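Local structure of alpha-galactosidase (Umbelopsis vinacea, 3A5V) at residues Leu318-Ile326 with Val385-Ser393; Asp353-Arg361 with Leu369-Thr377. The protein probably hydrolyses terminal alpha-galactosyl residues from galactosides and galacto-oligosaccharides, as a tetrameric glycoside hydrolase of family 27. All coordinates share one frame; numbering follows the deposited sequence. Where two conformers were deposited one is given.

Interaction 1: residues Leu318-Ile326 with Val385-Ser393. With NAG (2-acetamido-2-deoxy-beta-D-glucopyranose), chain D; NAG (2-acetamido-2-deoxy-beta-D-glucopyranose), chain B.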
# COMPACT_ATOMS: atom_id res chain seq x y z
N LEU A 318 0.79 36.19 2.62
CA LEU A 318 0.23 36.81 3.82
C LEU A 318 -0.72 37.93 3.37
O LEU A 318 -0.86 38.19 2.17
CB LEU A 318 1.36 37.36 4.70
CG LEU A 318 2.42 36.39 5.23
CD1 LEU A 318 3.54 37.17 5.94
CD2 LEU A 318 1.81 35.33 6.16
N ALA A 319 -1.38 38.57 4.33
CA ALA A 319 -2.42 39.57 4.03
C ALA A 319 -1.81 40.79 3.30
O ALA A 319 -0.60 41.04 3.39
CB ALA A 319 -3.11 40.02 5.33
N ASN A 320 -2.64 41.52 2.55
CA ASN A 320 -2.22 42.80 1.94
C ASN A 320 -1.03 42.67 0.98
O ASN A 320 -0.11 43.51 0.98
CB ASN A 320 -1.92 43.84 3.02
CG ASN A 320 -3.05 43.95 4.02
OD1 ASN A 320 -2.82 43.92 5.24
ND2 ASN A 320 -4.27 44.05 3.52
N ASN A 321 -1.07 41.60 0.19
CA ASN A 321 -0.09 41.36 -0.85
C ASN A 321 1.35 41.19 -0.32
O ASN A 321 2.31 41.47 -1.03
CB ASN A 321 -0.17 42.49 -1.90
CG ASN A 321 0.26 42.05 -3.28
OD1 ASN A 321 0.12 40.89 -3.65
ND2 ASN A 321 0.78 43.00 -4.06
N THR A 322 1.50 40.74 0.92
CA THR A 322 2.84 40.49 1.45
C THR A 322 3.15 38.98 1.37
O THR A 322 2.26 38.19 1.02
CB THR A 322 3.02 41.05 2.88
OG1 THR A 322 2.10 40.40 3.77
CG2 THR A 322 2.78 42.60 2.91
N GLN A 323 4.40 38.61 1.64
CA GLN A 323 4.84 37.21 1.46
C GLN A 323 5.71 36.79 2.62
O GLN A 323 6.56 37.57 3.07
CB GLN A 323 5.66 37.06 0.17
CG GLN A 323 5.81 35.61 -0.39
CD GLN A 323 4.55 35.13 -1.12
OE1 GLN A 323 3.59 35.88 -1.28
NE2 GLN A 323 4.55 33.88 -1.54
N VAL A 324 5.52 35.57 3.10
CA VAL A 324 6.47 35.02 4.07
C VAL A 324 7.48 34.16 3.29
O VAL A 324 7.10 33.43 2.37
CB VAL A 324 5.79 34.24 5.25
CG1 VAL A 324 5.08 32.97 4.75
CG2 VAL A 324 6.82 33.89 6.34
N VAL A 325 8.75 34.29 3.64
CA VAL A 325 9.82 33.51 3.01
C VAL A 325 10.70 32.94 4.11
O VAL A 325 11.12 33.66 5.02
CB VAL A 325 10.64 34.33 1.97
CG1 VAL A 325 11.84 33.54 1.43
CG2 VAL A 325 9.73 34.76 0.80
N ILE A 326 10.97 31.64 4.03
CA ILE A 326 11.85 30.98 5.00
C ILE A 326 13.00 30.25 4.32
O ILE A 326 12.78 29.37 3.47
CB ILE A 326 11.09 29.96 5.89
CG1 ILE A 326 9.87 30.63 6.55
CG2 ILE A 326 12.02 29.35 6.94
CD1 ILE A 326 8.73 29.71 6.79
N VAL A 385 16.99 28.67 10.64
CA VAL A 385 16.11 29.38 9.71
C VAL A 385 16.42 30.87 9.68
O VAL A 385 16.95 31.41 10.65
CB VAL A 385 14.58 29.20 10.05
CG1 VAL A 385 14.08 27.77 9.71
CG2 VAL A 385 14.28 29.61 11.53
N ARG A 386 16.09 31.50 8.56
CA ARG A 386 15.83 32.94 8.55
C ARG A 386 14.38 33.09 8.09
O ARG A 386 13.98 32.51 7.08
CB ARG A 386 16.79 33.72 7.62
CG ARG A 386 18.27 33.67 8.05
CD ARG A 386 18.54 34.38 9.40
NE ARG A 386 18.35 35.83 9.32
CZ ARG A 386 19.26 36.69 8.85
NH1 ARG A 386 20.44 36.25 8.40
NH2 ARG A 386 18.99 37.99 8.82
N LEU A 387 13.61 33.86 8.86
CA LEU A 387 12.18 34.05 8.63
C LEU A 387 11.97 35.48 8.17
O LEU A 387 12.23 36.44 8.93
CB LEU A 387 11.40 33.79 9.94
CG LEU A 387 9.90 34.16 9.91
CD1 LEU A 387 9.16 33.39 8.82
CD2 LEU A 387 9.24 33.95 11.27
N LEU A 388 11.48 35.63 6.94
CA LEU A 388 11.42 36.93 6.28
C LEU A 388 10.00 37.28 5.90
O LEU A 388 9.20 36.39 5.54
CB LEU A 388 12.27 36.94 4.99
CG LEU A 388 13.70 36.39 5.10
CD1 LEU A 388 14.35 36.29 3.70
CD2 LEU A 388 14.55 37.24 6.06
N LYS A 389 9.70 38.57 5.97
CA LYS A 389 8.48 39.10 5.38
C LYS A 389 8.81 40.11 4.28
O LYS A 389 9.52 41.10 4.52
CB LYS A 389 7.58 39.75 6.44
CG LYS A 389 6.24 40.25 5.88
CD LYS A 389 5.44 40.95 6.97
CE LYS A 389 4.12 41.52 6.43
NZ LYS A 389 3.39 42.16 7.55
N PHE A 390 8.29 39.84 3.08
CA PHE A 390 8.41 40.75 1.94
C PHE A 390 7.22 41.68 2.00
O PHE A 390 6.07 41.22 2.06
CB PHE A 390 8.42 39.96 0.62
CG PHE A 390 9.77 39.35 0.28
CD1 PHE A 390 10.34 38.38 1.09
CD2 PHE A 390 10.46 39.77 -0.85
CE1 PHE A 390 11.62 37.81 0.79
CE2 PHE A 390 11.71 39.22 -1.18
CZ PHE A 390 12.30 38.25 -0.35
N MET A 391 7.48 42.99 2.00
CA MET A 391 6.44 43.99 2.26
C MET A 391 5.60 44.31 1.02
O MET A 391 4.62 45.05 1.08
CB MET A 391 7.04 45.26 2.88
CG MET A 391 7.79 45.00 4.18
SD MET A 391 6.77 44.31 5.51
CE MET A 391 5.82 45.76 5.94
N ASP A 392 5.98 43.71 -0.10
CA ASP A 392 5.23 43.81 -1.34
C ASP A 392 5.51 42.55 -2.15
O ASP A 392 6.30 41.68 -1.74
CB ASP A 392 5.64 45.08 -2.12
CG ASP A 392 4.49 45.64 -3.01
OD1 ASP A 392 3.60 44.87 -3.45
OD2 ASP A 392 4.48 46.86 -3.26
N SER A 393 4.84 42.44 -3.30
CA SER A 393 4.93 41.29 -4.17
C SER A 393 5.61 41.67 -5.48
O SER A 393 5.47 42.79 -5.96
CB SER A 393 3.52 40.79 -4.48
OG SER A 393 3.54 39.75 -5.43
C1 NAG D . 6.40 50.42 -3.15
C2 NAG D . 4.96 50.54 -2.61
C3 NAG D . 3.92 50.60 -3.73
C4 NAG D . 4.35 51.49 -4.92
C5 NAG D . 5.83 51.28 -5.27
C6 NAG D . 6.32 52.26 -6.35
C7 NAG D . 4.59 49.52 -0.42
C8 NAG D . 4.21 48.26 0.33
N2 NAG D . 4.60 49.43 -1.75
O3 NAG D . 2.70 51.05 -3.18
O4 NAG D . 3.55 51.18 -6.04
O5 NAG D . 6.64 51.43 -4.11
O6 NAG D . 6.53 53.54 -5.78
O7 NAG D . 4.87 50.54 0.20
C1 NAG B . 11.29 49.50 -1.34
C2 NAG B . 11.06 50.45 -2.53
C3 NAG B . 9.65 51.06 -2.48
C4 NAG B . 8.60 49.96 -2.36
C5 NAG B . 8.96 48.99 -1.22
C6 NAG B . 7.97 47.82 -1.15
C7 NAG B . 12.78 51.75 -3.66
C8 NAG B . 13.93 52.72 -3.52
N2 NAG B . 12.07 51.50 -2.57
O3 NAG B . 9.41 51.82 -3.65
O4 NAG B . 7.34 50.54 -2.06
O5 NAG B . 10.27 48.51 -1.37
O6 NAG B . 8.22 47.03 -0.02
O7 NAG B . 12.53 51.24 -4.77
O HOH W 1 2.02 45.17 0.02

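Interaction 2: residues Asp353-Arg361 with Leu369-Thr377. With NAG (2-acetamido-2-deoxy-beta-D-glucopyranose), chain B.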
# COMPACT_ATOMS: atom_id res chain seq x y z
N ASP A 353 8.07 40.00 -11.90
CA ASP A 353 9.11 40.95 -12.21
C ASP A 353 10.28 40.77 -11.24
O ASP A 353 10.22 41.22 -10.08
CB ASP A 353 8.54 42.37 -12.14
CG ASP A 353 9.59 43.43 -12.35
OD1 ASP A 353 10.69 43.10 -12.82
OD2 ASP A 353 9.29 44.61 -12.03
N SER A 354 11.35 40.14 -11.73
CA SER A 354 12.52 39.84 -10.88
C SER A 354 13.30 41.09 -10.50
O SER A 354 14.04 41.07 -9.51
CB SER A 354 13.45 38.79 -11.52
OG SER A 354 13.66 39.04 -12.89
N SER A 355 13.12 42.19 -11.24
CA SER A 355 13.81 43.45 -10.90
C SER A 355 13.07 44.30 -9.87
O SER A 355 13.57 45.34 -9.46
CB SER A 355 14.05 44.30 -12.16
OG SER A 355 12.82 44.80 -12.66
N ARG A 356 11.89 43.87 -9.44
CA ARG A 356 11.06 44.64 -8.50
C ARG A 356 11.77 44.81 -7.16
O ARG A 356 12.18 43.82 -6.54
CB ARG A 356 9.69 43.97 -8.31
CG ARG A 356 8.71 44.71 -7.38
CD ARG A 356 7.89 45.77 -8.08
NE ARG A 356 7.29 45.31 -9.34
CZ ARG A 356 6.03 44.92 -9.49
NH1 ARG A 356 5.20 44.93 -8.46
NH2 ARG A 356 5.59 44.54 -10.68
N SER A 357 11.93 46.06 -6.75
CA SER A 357 12.56 46.41 -5.46
C SER A 357 11.53 46.30 -4.36
O SER A 357 10.46 46.91 -4.44
CB SER A 357 13.14 47.84 -5.50
OG SER A 357 13.65 48.20 -4.22
N ILE A 358 11.86 45.52 -3.32
CA ILE A 358 10.92 45.19 -2.25
C ILE A 358 11.65 45.20 -0.91
O ILE A 358 12.77 44.69 -0.81
CB ILE A 358 10.25 43.78 -2.48
CG1 ILE A 358 9.49 43.73 -3.82
CG2 ILE A 358 9.28 43.41 -1.34
CD1 ILE A 358 9.12 42.30 -4.26
N GLU A 359 11.01 45.78 0.10
CA GLU A 359 11.55 45.79 1.45
C GLU A 359 11.35 44.42 2.10
O GLU A 359 10.26 43.85 2.05
CB GLU A 359 10.88 46.85 2.33
CG GLU A 359 11.52 46.91 3.72
CD GLU A 359 10.78 47.78 4.75
OE1 GLU A 359 9.69 48.31 4.45
OE2 GLU A 359 11.32 47.91 5.87
N VAL A 360 12.41 43.93 2.74
CA VAL A 360 12.38 42.64 3.41
C VAL A 360 12.66 42.86 4.89
O VAL A 360 13.63 43.53 5.26
CB VAL A 360 13.45 41.67 2.83
CG1 VAL A 360 13.39 40.30 3.56
CG2 VAL A 360 13.24 41.50 1.32
N ARG A 361 11.80 42.29 5.73
CA ARG A 361 11.94 42.40 7.19
C ARG A 361 12.30 41.03 7.78
O ARG A 361 11.75 40.00 7.36
CB ARG A 361 10.63 42.90 7.79
CG ARG A 361 10.63 43.04 9.31
CD ARG A 361 9.31 43.65 9.79
NE ARG A 361 9.31 43.92 11.23
CZ ARG A 361 9.84 45.00 11.81
NH1 ARG A 361 10.45 45.93 11.07
NH2 ARG A 361 9.78 45.14 13.13
N LEU A 369 15.52 44.71 6.79
CA LEU A 369 16.81 44.46 6.15
C LEU A 369 17.06 45.41 4.99
O LEU A 369 18.11 45.34 4.37
CB LEU A 369 16.94 42.99 5.69
CG LEU A 369 16.80 41.90 6.77
CD1 LEU A 369 16.91 40.51 6.12
CD2 LEU A 369 17.83 42.09 7.92
N GLY A 370 16.10 46.29 4.72
CA GLY A 370 16.19 47.21 3.59
C GLY A 370 15.50 46.63 2.36
O GLY A 370 14.78 45.63 2.46
N ASN A 371 15.71 47.27 1.21
CA ASN A 371 15.12 46.85 -0.05
C ASN A 371 16.08 45.97 -0.84
O ASN A 371 17.30 46.16 -0.78
CB ASN A 371 14.75 48.06 -0.90
CG ASN A 371 13.37 48.62 -0.57
OD1 ASN A 371 13.03 48.80 0.60
ND2 ASN A 371 12.58 48.91 -1.62
N PHE A 372 15.52 45.02 -1.59
CA PHE A 372 16.27 44.08 -2.42
C PHE A 372 15.53 43.93 -3.75
O PHE A 372 14.31 44.13 -3.81
CB PHE A 372 16.31 42.70 -1.74
CG PHE A 372 17.09 42.67 -0.45
CD1 PHE A 372 16.51 43.13 0.74
CD2 PHE A 372 18.40 42.20 -0.42
CE1 PHE A 372 17.23 43.11 1.94
CE2 PHE A 372 19.14 42.19 0.77
CZ PHE A 372 18.55 42.64 1.96
N SER A 373 16.27 43.58 -4.81
CA SER A 373 15.68 43.11 -6.07
C SER A 373 16.34 41.80 -6.46
O SER A 373 17.46 41.53 -6.01
CB SER A 373 15.79 44.15 -7.19
OG SER A 373 17.13 44.38 -7.53
N ASN A 374 15.64 41.01 -7.27
CA ASN A 374 16.16 39.80 -7.92
C ASN A 374 16.35 38.57 -7.02
O ASN A 374 15.88 37.48 -7.36
CB ASN A 374 17.48 40.09 -8.66
CG ASN A 374 17.27 40.93 -9.92
OD1 ASN A 374 17.45 42.14 -9.88
ND2 ASN A 374 16.87 40.29 -11.02
N HIS A 375 17.06 38.75 -5.90
CA HIS A 375 17.39 37.64 -5.00
C HIS A 375 17.84 38.23 -3.67
O HIS A 375 18.19 39.41 -3.59
CB HIS A 375 18.54 36.79 -5.57
CG HIS A 375 19.82 37.56 -5.73
ND1 HIS A 375 20.29 37.97 -6.96
CD2 HIS A 375 20.71 38.03 -4.82
CE1 HIS A 375 21.41 38.65 -6.80
NE2 HIS A 375 21.68 38.70 -5.51
N ILE A 376 17.84 37.39 -2.64
CA ILE A 376 18.42 37.78 -1.36
C ILE A 376 19.32 36.64 -0.86
O ILE A 376 18.94 35.47 -0.92
CB ILE A 376 17.31 38.11 -0.32
CG1 ILE A 376 17.93 38.65 0.99
CG2 ILE A 376 16.37 36.89 -0.10
CD1 ILE A 376 16.91 39.28 1.96
N THR A 377 20.51 36.99 -0.36
CA THR A 377 21.43 36.00 0.18
C THR A 377 21.68 36.31 1.66
O THR A 377 22.05 37.43 2.01
CB THR A 377 22.78 35.97 -0.62
OG1 THR A 377 22.53 35.62 -1.99
CG2 THR A 377 23.77 34.94 -0.02
C1 NAG B . 11.29 49.50 -1.34
C2 NAG B . 11.06 50.45 -2.53
C3 NAG B . 9.65 51.06 -2.48
C4 NAG B . 8.60 49.96 -2.36
C5 NAG B . 8.96 48.99 -1.22
C6 NAG B . 7.97 47.82 -1.15
C7 NAG B . 12.78 51.75 -3.66
C8 NAG B . 13.93 52.72 -3.52
N2 NAG B . 12.07 51.50 -2.57
O3 NAG B . 9.41 51.82 -3.65
O4 NAG B . 7.34 50.54 -2.06
O5 NAG B . 10.27 48.51 -1.37
O6 NAG B . 8.22 47.03 -0.02
O7 NAG B . 12.53 51.24 -4.77

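Interaction 1: residues Leu318-Ile326 with Val385-Ser393
Val325 meets the Phe390 ring obliquely: with CG1 anti to the backbone N (chi1 174°), CG2 is left beside that N and comes to 3.6 Å from Phe390 CE1. On this same face Gln323 sets its CB against that of Phe390 and then bends at chi2, its amide leading away to the hydroxyl of Ser315. Phe390, buried on this face, is covered by Trp341 edge-to-face. Across the other face, Leu387 CD1 touches two neighbours at once, tight against Val324 CG2 at 3.4 Å and 3.6 Å from Ile326 CG1; the leucine and isoleucine run side by side, while the valine crosses at a slant. Beta-branched Val324, Val325 and Ile326 suit the extended backbone of a central strand of the antiparallel sheet in the C-terminal beta-sandwich domain, where Gln323–Phe390 and Val325–Leu388 are the hydrogen-bonded pairs. Toward the type I' turn Ala319–Thr322, the extended Lys389 passes Thr322, its CE 3.5 Å from Thr322 OG1, and its NZ binds a polyether probably left from crystallisation. Thr322 OG1 donates to Ala319 O (2.8 Å), tying the turn together. One water bridges Asn320 O and Met391 O, and Asp392 OD2 accepts from N2 of a glycan sugar at 3.0 Å.

Interaction 2: residues Asp353-Arg361 with Leu369-Thr377
Asn371 faces Glu359 and Ser357 across the hairpin. Its CB lies 3.5 Å from Ser357 OG. With CG anti to the carbonyl carbon (chi1 -85°), the amide stands over the neighbouring strand: OD1 comes to 3.4 Å from Glu359 CB, the two side chains crossing at about a right angle. ND2 carries the covalent bond to C1 of N-acetylglucosamine, and its remaining hydrogen goes to Ser357 OG, 2.9 Å away, in a nearly straight bond (171°) lying in the amide plane. Glu359 N donates a hydrogen bond to the sugar's O6 at 3.1 Å. Below, Ile358 and Phe372 form an antiparallel hydrogen-bonded pair. Glycine suits position 370, whose backbone angles would press a side chain against the preceding carbonyl. On the face away from the glycan, Val360 CG2 touches Phe372 CD1 at 3.7 Å, while Ile376 CD1 sits over the centre of that ring. At the far end of the contact, by Ser373 and Asn374, the type I turn Asp353–Arg356 is reinforced by an Asx turn, Asp353 OD1 accepting from Ser355 N. The bond to Ser357 fixes the amide and that from Glu359 N holds the sugar, which probably restricts rotation of the glycan stem.

In the fold
Both contacts are built on the six-stranded antiparallel sheet of the C-terminal beta-sandwich domain, interaction 2 also reaching strand 375-380 of the small second sheet. Strands 384-390 and 358-362 join them as neighbours: Lys389 O and Arg361 N, like Met391 N and Glu359 O, are probably hydrogen-bonded. Interaction 1 pairs central strands and is largely buried, with aliphatic packing on both faces and an aromatic ring on one. Interaction 2 holds the hairpin at the sheet's outer edge, a surface contact where Ser357, Glu359 and the glycosylated Asn371 make one face polar, although Val360 and Phe372 keep an apolar side. Its N-acetylglucosamine also lies beside Met391 and Asp392, so the glycan spans both contacts.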